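Shikimate dehydrogenase-like protein HI_0607 (Haemophilus influenzae, PDB 1NPY) catalyses in vitro the NADP(+)-dependent oxidation of shikimate to 3-dehydroshikimate, though so weakly that shikimate may not be its biological substrate. Local coordinates at residues A[26-30]-A[31-35]; A[256-259]-A[260-264]. All blocks are in the same frame, centred on the assembly; numbering follows the deposited sequence.

Contact 1 of 2, residues A[26-30]-A[31-35]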
ATOM      1  N   TYR A  26      -0.729 -19.548  -4.907  1.00  7.64           N
ATOM      2  CA  TYR A  26       0.212 -19.854  -5.977  1.00  9.57           C
ATOM      3  C   TYR A  26       1.649 -19.964  -5.478  1.00  9.65           C
ATOM      4  O   TYR A  26       2.368 -20.919  -5.813  1.00  9.67           O
ATOM      5  CB  TYR A  26       0.105 -18.788  -7.053  1.00  8.53           C
ATOM      6  CG  TYR A  26       0.979 -19.014  -8.271  1.00 10.23           C
ATOM      7  CD1 TYR A  26       0.564 -19.811  -9.332  1.00 11.88           C
ATOM      8  CD2 TYR A  26       2.222 -18.408  -8.352  1.00 12.06           C
ATOM      9  CE1 TYR A  26       1.377 -20.003 -10.463  1.00 13.26           C
ATOM     10  CE2 TYR A  26       3.035 -18.589  -9.472  1.00 15.13           C
ATOM     11  CZ  TYR A  26       2.605 -19.380 -10.514  1.00 15.05           C
ATOM     12  OH  TYR A  26       3.432 -19.538 -11.620  1.00 15.70           O
ATOM     13  N   LEU A  27       2.056 -18.973  -4.692  1.00  8.78           N
ATOM     14  CA  LEU A  27       3.417 -18.992  -4.154  1.00  9.94           C
ATOM     15  C   LEU A  27       3.639 -20.123  -3.165  1.00  9.68           C
ATOM     16  O   LEU A  27       4.733 -20.698  -3.170  1.00 10.55           O
ATOM     17  CB  LEU A  27       3.774 -17.640  -3.540  1.00  9.43           C
ATOM     18  CG  LEU A  27       3.901 -16.487  -4.538  1.00 11.39           C
ATOM     19  CD1 LEU A  27       3.881 -15.121  -3.886  1.00 12.03           C
ATOM     20  CD2 LEU A  27       5.129 -16.692  -5.420  1.00 13.15           C
ATOM     21  N   TYR A  28       2.686 -20.468  -2.298  1.00 10.32           N
ATOM     22  CA  TYR A  28       2.890 -21.634  -1.431  1.00 10.27           C
ATOM     23  C   TYR A  28       3.181 -22.890  -2.226  1.00 11.69           C
ATOM     24  O   TYR A  28       4.063 -23.660  -1.891  1.00 11.98           O
ATOM     25  CB  TYR A  28       1.694 -21.943  -0.523  1.00 10.43           C
ATOM     26  CG  TYR A  28       1.271 -20.798   0.359  1.00  9.59           C
ATOM     27  CD1 TYR A  28       2.173 -19.972   1.013  1.00  8.45           C
ATOM     28  CD2 TYR A  28      -0.076 -20.593   0.621  1.00  8.76           C
ATOM     29  CE1 TYR A  28       1.734 -18.943   1.847  1.00  8.97           C
ATOM     30  CE2 TYR A  28      -0.513 -19.603   1.489  1.00  9.60           C
ATOM     31  CZ  TYR A  28       0.382 -18.755   2.083  1.00 12.41           C
ATOM     32  OH  TYR A  28      -0.012 -17.729   2.915  1.00 10.10           O
ATOM     33  N   ASP A  29       2.428 -23.078  -3.301  1.00 11.70           N
ATOM     34  CA  ASP A  29       2.633 -24.221  -4.157  1.00 13.82           C
ATOM     35  C   ASP A  29       4.044 -24.226  -4.754  1.00 12.93           C
ATOM     36  O   ASP A  29       4.728 -25.256  -4.696  1.00 12.99           O
ATOM     37  CB  ASP A  29       1.533 -24.249  -5.208  1.00 14.00           C
ATOM     38  CG  ASP A  29       1.724 -25.401  -6.158  1.00 20.89           C
ATOM     39  OD1 ASP A  29       1.584 -26.542  -5.678  1.00 24.53           O
ATOM     40  OD2 ASP A  29       2.058 -25.221  -7.343  1.00 25.24           O
ATOM     41  N   LYS A  30       4.452 -23.108  -5.354  1.00 12.34           N
ATOM     42  CA  LYS A  30       5.732 -23.014  -6.042  1.00 12.77           C
ATOM     43  C   LYS A  30       6.906 -23.172  -5.092  1.00 13.90           C
ATOM     44  O   LYS A  30       7.948 -23.697  -5.507  1.00 14.02           O
ATOM     45  CB  LYS A  30       5.868 -21.718  -6.850  1.00 13.44           C
ATOM     46  CG  LYS A  30       4.876 -21.598  -8.012  1.00 14.39           C
ATOM     47  CD  LYS A  30       5.282 -22.531  -9.149  1.00 20.67           C
ATOM     48  CE  LYS A  30       4.422 -22.430 -10.389  1.00 21.34           C
ATOM     49  NZ  LYS A  30       5.257 -22.822 -11.562  1.00 23.70           N
ATOM     50  N   LEU A  31       6.759 -22.733  -3.842  1.00 11.64           N
ATOM     51  CA  LEU A  31       7.838 -22.787  -2.859  1.00 12.09           C
ATOM     52  C   LEU A  31       7.825 -24.014  -1.941  1.00 12.28           C
ATOM     53  O   LEU A  31       8.711 -24.160  -1.099  1.00 13.78           O
ATOM     54  CB  LEU A  31       7.849 -21.513  -2.007  1.00 12.48           C
ATOM     55  CG  LEU A  31       8.416 -20.241  -2.647  1.00 14.89           C
ATOM     56  CD1 LEU A  31       8.454 -19.113  -1.623  1.00 17.22           C
ATOM     57  CD2 LEU A  31       9.822 -20.460  -3.148  1.00 17.36           C
ATOM     58  N   GLY A  32       6.861 -24.916  -2.126  1.00 11.75           N
ATOM     59  CA  GLY A  32       6.761 -26.112  -1.319  1.00 12.40           C
ATOM     60  C   GLY A  32       6.444 -25.839   0.133  1.00 13.04           C
ATOM     61  O   GLY A  32       6.911 -26.552   1.017  1.00 13.40           O
ATOM     62  N   LEU A  33       5.636 -24.810   0.384  1.00 12.48           N
ATOM     63  CA  LEU A  33       5.214 -24.456   1.736  1.00 11.63           C
ATOM     64  C   LEU A  33       3.860 -25.027   2.126  1.00 10.87           C
ATOM     65  O   LEU A  33       2.902 -24.961   1.354  1.00 11.85           O
ATOM     66  CB  LEU A  33       5.127 -22.949   1.885  1.00 12.27           C
ATOM     67  CG  LEU A  33       6.440 -22.193   1.985  1.00 12.42           C
ATOM     68  CD1 LEU A  33       6.376 -20.755   1.559  1.00 12.66           C
ATOM     69  CD2 LEU A  33       6.972 -22.253   3.417  1.00 12.55           C
ATOM     70  N   ASN A  34       3.806 -25.613   3.316  1.00 12.32           N
ATOM     71  CA  ASN A  34       2.577 -26.213   3.820  1.00 10.95           C
ATOM     72  C   ASN A  34       1.686 -25.185   4.505  1.00 10.04           C
ATOM     73  O   ASN A  34       1.572 -25.134   5.740  1.00  8.51           O
ATOM     74  CB  ASN A  34       2.906 -27.330   4.819  1.00 11.22           C
ATOM     75  CG  ASN A  34       1.684 -28.167   5.161  1.00 11.56           C
ATOM     76  OD1 ASN A  34       0.700 -28.172   4.417  1.00 13.75           O
ATOM     77  ND2 ASN A  34       1.759 -28.908   6.265  1.00 14.86           N
ATOM     78  N   PHE A  35       1.117 -24.348   3.645  1.00 10.65           N
ATOM     79  CA  PHE A  35       0.343 -23.157   3.988  1.00  9.57           C
ATOM     80  C   PHE A  35      -0.824 -23.119   3.002  1.00  8.54           C
ATOM     81  O   PHE A  35      -0.693 -23.570   1.855  1.00 10.04           O
ATOM     82  CB  PHE A  35       1.138 -21.876   3.759  1.00  8.78           C
ATOM     83  CG  PHE A  35       2.020 -21.421   4.900  1.00  9.42           C
ATOM     84  CD1 PHE A  35       3.157 -22.129   5.268  1.00 11.89           C
ATOM     85  CD2 PHE A  35       1.761 -20.220   5.546  1.00  7.47           C
ATOM     86  CE1 PHE A  35       3.973 -21.686   6.286  1.00 10.97           C
ATOM     87  CE2 PHE A  35       2.564 -19.764   6.548  1.00 11.66           C
ATOM     88  CZ  PHE A  35       3.671 -20.507   6.935  1.00 10.20           C
TER
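Tyr28 and Phe35 both set CG anti to their own carbonyl carbon: at Tyr28 a chi1 of -56° swings the ring under Phe35 CB, which the backbone places, while at Phe35 a chi1 of -86° only sends its ring on past the phenol. What lies on the phenol face is the methylene rather than the second ring: Phe35 CB stands 3.3 Å from the centroid of the Tyr28 ring, almost on its normal, a CH-pi contact. The two rings meet only obliquely beyond it, their planes 36° apart, and the Phe35 backbone comes close as well, its O 3.3 Å from Tyr28 CD2. A broad flat side chain suits position 28, since one face can cover a whole methylene.

The helix ends between these two aromatics. Leu31 N still donates to Leu27 O at 2.9 Å, as in a regular turn, but Leu33 N reaches back to Tyr28 O at 3.0 Å, and Gly32 N makes a weak bond to Asp29 O. With Gly32 at positive phi, a conformation that costs a residue without a side chain least, this is a Schellman motif.

Helix 235-251 lies against this end through Phe247, which touches Leu27, Leu31 and Leu33 and whose ring meets that of Tyr28. Tyr28 and Phe35 both touch Cys9 of strand 7-12, the neighbour of edge strand 35-40, into which the turn leads.

Contact 2 of 2, residues A[256-259]-A[260-264]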
ATOM      1  N   SER A 256      11.481 -15.256  -5.187  1.00 11.77           N
ATOM      2  CA  SER A 256      12.276 -14.631  -6.234  1.00 12.11           C
ATOM      3  C   SER A 256      11.437 -13.666  -7.050  1.00 11.72           C
ATOM      4  O   SER A 256      10.222 -13.814  -7.151  1.00 10.73           O
ATOM      5  CB  SER A 256      12.796 -15.682  -7.218  1.00 12.43           C
ATOM      6  OG  SER A 256      11.743 -16.250  -7.992  1.00 11.96           O
ATOM      7  N   ASP A 257      12.135 -12.742  -7.698  1.00 12.56           N
ATOM      8  CA  ASP A 257      11.488 -11.770  -8.569  1.00 12.89           C
ATOM      9  C   ASP A 257      10.744 -12.497  -9.679  1.00 12.82           C
ATOM     10  O   ASP A 257       9.649 -12.079 -10.057  1.00 12.43           O
ATOM     11  CB  ASP A 257      12.510 -10.815  -9.186  1.00 14.80           C
ATOM     12  CG  ASP A 257      13.185  -9.920  -8.170  1.00 17.55           C
ATOM     13  OD1 ASP A 257      12.606  -9.594  -7.107  1.00 18.23           O
ATOM     14  OD2 ASP A 257      14.316  -9.488  -8.452  1.00 21.74           O
ATOM     15  N   GLU A 258      11.311 -13.585 -10.198  1.00 12.76           N
ATOM     16  CA  GLU A 258      10.655 -14.338 -11.268  1.00 13.67           C
ATOM     17  C   GLU A 258       9.337 -14.928 -10.798  1.00 13.26           C
ATOM     18  O   GLU A 258       8.311 -14.746 -11.467  1.00 10.96           O
ATOM     19  CB  GLU A 258      11.543 -15.427 -11.882  1.00 13.95           C
ATOM     20  CG  GLU A 258      10.837 -16.290 -12.915  1.00 15.71           C
ATOM     21  CD  GLU A 258      11.720 -17.302 -13.631  1.00 25.45           C
ATOM     22  OE1 GLU A 258      12.928 -17.401 -13.326  1.00 22.51           O
ATOM     23  OE2 GLU A 258      11.168 -17.971 -14.535  1.00 29.73           O
ATOM     24  N   LEU A 259       9.340 -15.532  -9.609  1.00 12.22           N
ATOM     25  CA  LEU A 259       8.088 -16.088  -9.126  1.00 12.51           C
ATOM     26  C   LEU A 259       7.089 -14.997  -8.746  1.00 11.06           C
ATOM     27  O   LEU A 259       5.893 -15.191  -8.934  1.00 11.33           O
ATOM     28  CB  LEU A 259       8.279 -16.982  -7.909  1.00 13.02           C
ATOM     29  CG  LEU A 259       7.602 -18.352  -7.875  1.00 22.49           C
ATOM     30  CD1 LEU A 259       7.812 -19.225  -9.112  1.00 21.59           C
ATOM     31  CD2 LEU A 259       8.223 -19.023  -6.641  1.00 23.76           C
ATOM     32  N   ILE A 260       7.544 -13.868  -8.211  1.00 11.75           N
ATOM     33  CA  ILE A 260       6.577 -12.815  -7.901  1.00 11.22           C
ATOM     34  C   ILE A 260       5.857 -12.355  -9.167  1.00 12.13           C
ATOM     35  O   ILE A 260       4.626 -12.240  -9.162  1.00 11.50           O
ATOM     36  CB  ILE A 260       7.237 -11.634  -7.206  1.00 11.90           C
ATOM     37  CG1 ILE A 260       7.746 -12.074  -5.836  1.00 11.01           C
ATOM     38  CG2 ILE A 260       6.274 -10.450  -7.151  1.00 10.42           C
ATOM     39  CD1 ILE A 260       8.816 -11.139  -5.297  1.00 12.25           C
ATOM     40  N   ALA A 261       6.598 -12.188 -10.262  1.00 11.29           N
ATOM     41  CA  ALA A 261       5.985 -11.727 -11.503  1.00 12.81           C
ATOM     42  C   ALA A 261       4.976 -12.761 -12.013  1.00 13.44           C
ATOM     43  O   ALA A 261       3.905 -12.381 -12.480  1.00 12.24           O
ATOM     44  CB  ALA A 261       7.033 -11.375 -12.545  1.00 13.82           C
ATOM     45  N   GLU A 262       5.288 -14.054 -11.931  1.00 11.75           N
ATOM     46  CA  GLU A 262       4.316 -15.072 -12.335  1.00 12.11           C
ATOM     47  C   GLU A 262       3.071 -15.069 -11.457  1.00 11.85           C
ATOM     48  O   GLU A 262       1.949 -15.182 -11.952  1.00 12.09           O
ATOM     49  CB  GLU A 262       4.957 -16.457 -12.315  1.00 12.26           C
ATOM     50  CG  GLU A 262       6.060 -16.598 -13.338  1.00 14.49           C
ATOM     51  CD  GLU A 262       6.646 -17.990 -13.326  1.00 19.11           C
ATOM     52  OE1 GLU A 262       6.172 -18.834 -14.108  1.00 22.71           O
ATOM     53  OE2 GLU A 262       7.521 -18.232 -12.473  1.00 23.29           O
ATOM     54  N   ALA A 263       3.268 -14.923 -10.149  1.00 10.59           N
ATOM     55  CA  ALA A 263       2.154 -14.853  -9.208  1.00 10.97           C
ATOM     56  C   ALA A 263       1.259 -13.641  -9.454  1.00 11.07           C
ATOM     57  O   ALA A 263       0.033 -13.773  -9.428  1.00 14.06           O
ATOM     58  CB  ALA A 263       2.684 -14.863  -7.772  1.00 10.99           C
ATOM     59  N   ALA A 264       1.867 -12.496  -9.741  1.00 11.82           N
ATOM     60  CA  ALA A 264       1.157 -11.244  -9.970  1.00 13.51           C
ATOM     61  C   ALA A 264       0.325 -11.384 -11.242  1.00 14.34           C
ATOM     62  O   ALA A 264      -0.842 -10.964 -11.248  1.00 13.83           O
ATOM     63  CB  ALA A 264       2.150 -10.095 -10.087  1.00 14.03           C
TER
HETATM   64  O   HOH W   1       9.470 -19.792 -12.930  1.00 37.12           O
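Ser256 O takes the N-H of Ile260 at 2.9 Å, opening the ladder of i to i+4 bonds, which runs on through Ala263 N to Leu259 O, also 2.9 Å, and beyond. The tight part is the face bearing Ile260 and Ala263. Ile260 turns CG1 beside its own backbone N (chi1 -66°), which lays that branch 3.3 Å from Ser256 O, and its apolar side chain packs on Val240 and Val244 of helix 235-251. The small Ala263 suits the buried side, where Phe23 and Tyr26 of helix 19-31 come close.

The outer side is looser and wet. Glu258 and Glu262, one turn apart, run side by side and point the same way, yet their OE2 atoms stay 4.2 Å apart. A water bridges these two atoms, donating to both but more weakly to Glu258, which probably eases the repulsion of two like charges. Leu259 slants across Glu262, its CD1 3.5 Å from Glu262 OE2.

At the start of the helix Ser256, with a short side chain able to fold back, accepts from Leu259 N through OG at 3.0 Å. That bond satisfies an N-H which has no preceding turn to donate to, the hallmark of a serine N-cap.

How the contacts relate
Contact 1 comes first along the chain and contact 2 near its C-terminal end, yet their centres lie only about 13 Å apart, on the same side of the chain's centre. Contact 1 ends one helix, 19-31, and contact 2 begins another, 257-268. The two helices touch directly: Lys30 CB meets Leu259 CD2 at 3.6 Å, and Leu27 CG lies 3.8 Å from Ala263 CB. Helix 235-251 borders both contacts. The C-terminal helices thus pack back onto the substrate-binding domain, tying the end of the sequence to its beginning, away from the probable substrate and NADP(+) sites.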